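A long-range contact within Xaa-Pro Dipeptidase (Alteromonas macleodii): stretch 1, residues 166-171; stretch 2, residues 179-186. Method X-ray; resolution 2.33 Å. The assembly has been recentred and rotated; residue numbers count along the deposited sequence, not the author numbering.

Stretch 1 166-171: VPEQGV
Stretch 2, residues 179-186: YAAVRQRY

A short 3-10 turn packs against one side of a helix through a mix of small and long side chains and is fastened by an arginine that reaches back to a backbone carbonyl, burying 272 Å² in all, both sides summed. Stretch 2 is helical throughout, from Tyr179 to Tyr186, and continues beyond both ends, with phi/psi near -65/-40. Stretch 1 enters extended at Val166 (-105/163), makes its 3-10 segment over Pro167 (-48/-43), Glu168 (-61/-22) and Gln169 (-87/2), then passes through Gly170 at 98/7 to Val171 at -118/118.

The turn holds its own shape. Gln169 N donates to Val166 O at 2.8 Å and Gly170 N to Pro167 O at 2.9 Å, while the CA-to-CB bond of Gln169 points away from the helix; with chi1 m, chi2 t and chi3 -46°, its OE1 accepts from Val166 N at 3.0 Å. Positive phi explains the glycine: a CB here would be jammed against the carbonyl O of Gln169.

The register is marked by Glu168 and Ala181, whose CA atoms lie 4.8 Å apart. So close an approach goes with small residues on the helix. Ala180 directs its CA-to-CB bond toward the turn, and its CB meets Pro167 CB at 4.0 Å, an apolar contact; the proline ring is C-gamma exo. Ala181 CB, directed sideways, lies 3.3 Å from Pro167 O.

One helical turn after Ala180, Gln184 also directs its CA-to-CB bond toward the turn. With chi1 t, chi2 p and chi3 40°, it places CG 3.2 Å from Glu168 O and OE1 3.3 Å from Glu168 CG, contacts of packing rather than hydrogen bonds. Glu168 is m, p with chi3 -20°, its CA-to-CB bond sideways; it has the largest area covered by the other stretch, 74 Å².

Arg185 supplies the polar fastening. Its CA-to-CB bond points sideways, but chi1 -109° and chi2 27°, both off the usual wells, followed by chi3 81° and chi4 -167°, bring the guanidinium nearer the turn. Arg185 NH2 donates to Glu168 O at 2.7 Å with an angle of 154°, and Arg185 NH1 adds a weak bond to Glu168 O at 3.2 Å and 132°. Glu168 O thus lies at the guanidinium edge, near its plane, and accepts from both NH2 and, weakly, NH1. Gly170 N comes within 3.3 Å of Arg185 NH2, but both are donors and no bond forms; the amide is already committed to Pro167 O. The rule is compact: alanines lie where the backbones come closest, and one arginine secures a carbonyl of the turn.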

# COMPACT_ATOMS: atom_id res chain seq x y z
N VAL A 166 -2.91 -4.93 -11.44
CA VAL A 166 -2.38 -5.03 -10.09
C VAL A 166 -0.90 -5.41 -10.21
O VAL A 166 -0.45 -5.84 -11.27
CB VAL A 166 -3.16 -6.08 -9.25
CG1 VAL A 166 -4.59 -5.60 -9.06
CG2 VAL A 166 -3.11 -7.45 -9.91
N PRO A 167 -0.13 -5.23 -9.13
CA PRO A 167 1.31 -5.55 -9.14
C PRO A 167 1.66 -6.92 -9.72
O PRO A 167 2.60 -7.05 -10.49
CB PRO A 167 1.71 -5.41 -7.68
CG PRO A 167 0.77 -4.35 -7.17
CD PRO A 167 -0.54 -4.79 -7.78
N GLU A 168 0.89 -7.94 -9.35
CA GLU A 168 1.15 -9.29 -9.82
C GLU A 168 1.03 -9.40 -11.35
O GLU A 168 1.59 -10.30 -11.94
CB GLU A 168 0.19 -10.29 -9.15
CG GLU A 168 0.45 -10.51 -7.65
CD GLU A 168 -0.29 -9.55 -6.75
OE1 GLU A 168 -0.72 -8.46 -7.21
OE2 GLU A 168 -0.44 -9.86 -5.54
N GLN A 169 0.32 -8.47 -11.97
CA GLN A 169 0.17 -8.51 -13.42
C GLN A 169 1.33 -7.78 -14.12
O GLN A 169 1.35 -7.66 -15.34
CB GLN A 169 -1.17 -7.89 -13.84
CG GLN A 169 -2.36 -8.70 -13.40
CD GLN A 169 -3.68 -8.04 -13.75
OE1 GLN A 169 -3.88 -6.85 -13.53
NE2 GLN A 169 -4.61 -8.84 -14.28
N GLY A 170 2.29 -7.27 -13.34
CA GLY A 170 3.41 -6.57 -13.93
C GLY A 170 3.37 -5.05 -14.00
O GLY A 170 4.24 -4.45 -14.63
N VAL A 171 2.37 -4.43 -13.38
CA VAL A 171 2.26 -2.97 -13.34
C VAL A 171 2.33 -2.55 -11.87
O VAL A 171 1.48 -2.91 -11.05
CB VAL A 171 0.95 -2.47 -13.98
CG1 VAL A 171 0.98 -0.93 -14.11
CG2 VAL A 171 0.78 -3.12 -15.35
N TYR A 179 8.27 -5.56 -5.28
CA TYR A 179 8.58 -6.89 -4.75
C TYR A 179 7.48 -7.89 -5.10
O TYR A 179 7.76 -9.04 -5.44
CB TYR A 179 8.79 -6.84 -3.23
CG TYR A 179 10.23 -6.68 -2.79
CD1 TYR A 179 10.84 -5.42 -2.78
CD2 TYR A 179 10.99 -7.78 -2.39
CE1 TYR A 179 12.16 -5.27 -2.38
CE2 TYR A 179 12.32 -7.64 -1.98
CZ TYR A 179 12.90 -6.39 -1.98
OH TYR A 179 14.20 -6.26 -1.58
N ALA A 180 6.23 -7.47 -5.00
CA ALA A 180 5.12 -8.34 -5.32
C ALA A 180 5.26 -8.78 -6.76
O ALA A 180 5.11 -9.96 -7.07
CB ALA A 180 3.79 -7.61 -5.12
N ALA A 181 5.57 -7.84 -7.64
CA ALA A 181 5.73 -8.12 -9.07
C ALA A 181 6.93 -9.03 -9.38
O ALA A 181 6.84 -9.91 -10.24
CB ALA A 181 5.85 -6.81 -9.86
N VAL A 182 8.06 -8.81 -8.71
CA VAL A 182 9.23 -9.63 -8.93
C VAL A 182 8.94 -11.05 -8.43
O VAL A 182 9.21 -12.02 -9.11
CB VAL A 182 10.47 -9.07 -8.21
CG1 VAL A 182 11.62 -10.07 -8.23
CG2 VAL A 182 10.90 -7.77 -8.87
N ARG A 183 8.39 -11.15 -7.23
CA ARG A 183 8.05 -12.44 -6.67
C ARG A 183 7.02 -13.19 -7.53
O ARG A 183 7.07 -14.42 -7.62
CB ARG A 183 7.56 -12.28 -5.23
CG ARG A 183 8.71 -12.00 -4.25
CD ARG A 183 8.22 -11.59 -2.86
NE ARG A 183 9.31 -11.43 -1.91
CZ ARG A 183 9.29 -10.58 -0.89
NH1 ARG A 183 8.24 -9.80 -0.69
NH2 ARG A 183 10.33 -10.49 -0.07
N GLN A 184 6.10 -12.46 -8.17
CA GLN A 184 5.11 -13.09 -9.03
C GLN A 184 5.79 -13.76 -10.22
O GLN A 184 5.37 -14.82 -10.67
CB GLN A 184 4.09 -12.07 -9.55
CG GLN A 184 2.97 -12.68 -10.36
CD GLN A 184 2.16 -13.68 -9.55
OE1 GLN A 184 1.88 -13.45 -8.37
NE2 GLN A 184 1.76 -14.78 -10.18
N ARG A 185 6.83 -13.12 -10.74
CA ARG A 185 7.55 -13.70 -11.87
C ARG A 185 8.25 -14.98 -11.40
O ARG A 185 8.33 -15.96 -12.14
CB ARG A 185 8.54 -12.69 -12.45
CG ARG A 185 8.12 -12.14 -13.82
CD ARG A 185 6.60 -12.17 -14.02
NE ARG A 185 5.95 -11.04 -13.38
CZ ARG A 185 4.65 -10.92 -13.18
NH1 ARG A 185 3.81 -11.86 -13.57
NH2 ARG A 185 4.19 -9.83 -12.59
N TYR A 186 8.76 -14.97 -10.17
CA TYR A 186 9.39 -16.15 -9.61
C TYR A 186 8.31 -17.24 -9.50
O TYR A 186 8.55 -18.42 -9.80
CB TYR A 186 9.93 -15.85 -8.20
CG TYR A 186 10.13 -17.06 -7.33
CD1 TYR A 186 11.16 -17.97 -7.58
CD2 TYR A 186 9.27 -17.32 -6.26
CE1 TYR A 186 11.34 -19.10 -6.77
CE2 TYR A 186 9.43 -18.44 -5.46
CZ TYR A 186 10.47 -19.33 -5.71
OH TYR A 186 10.63 -20.42 -4.90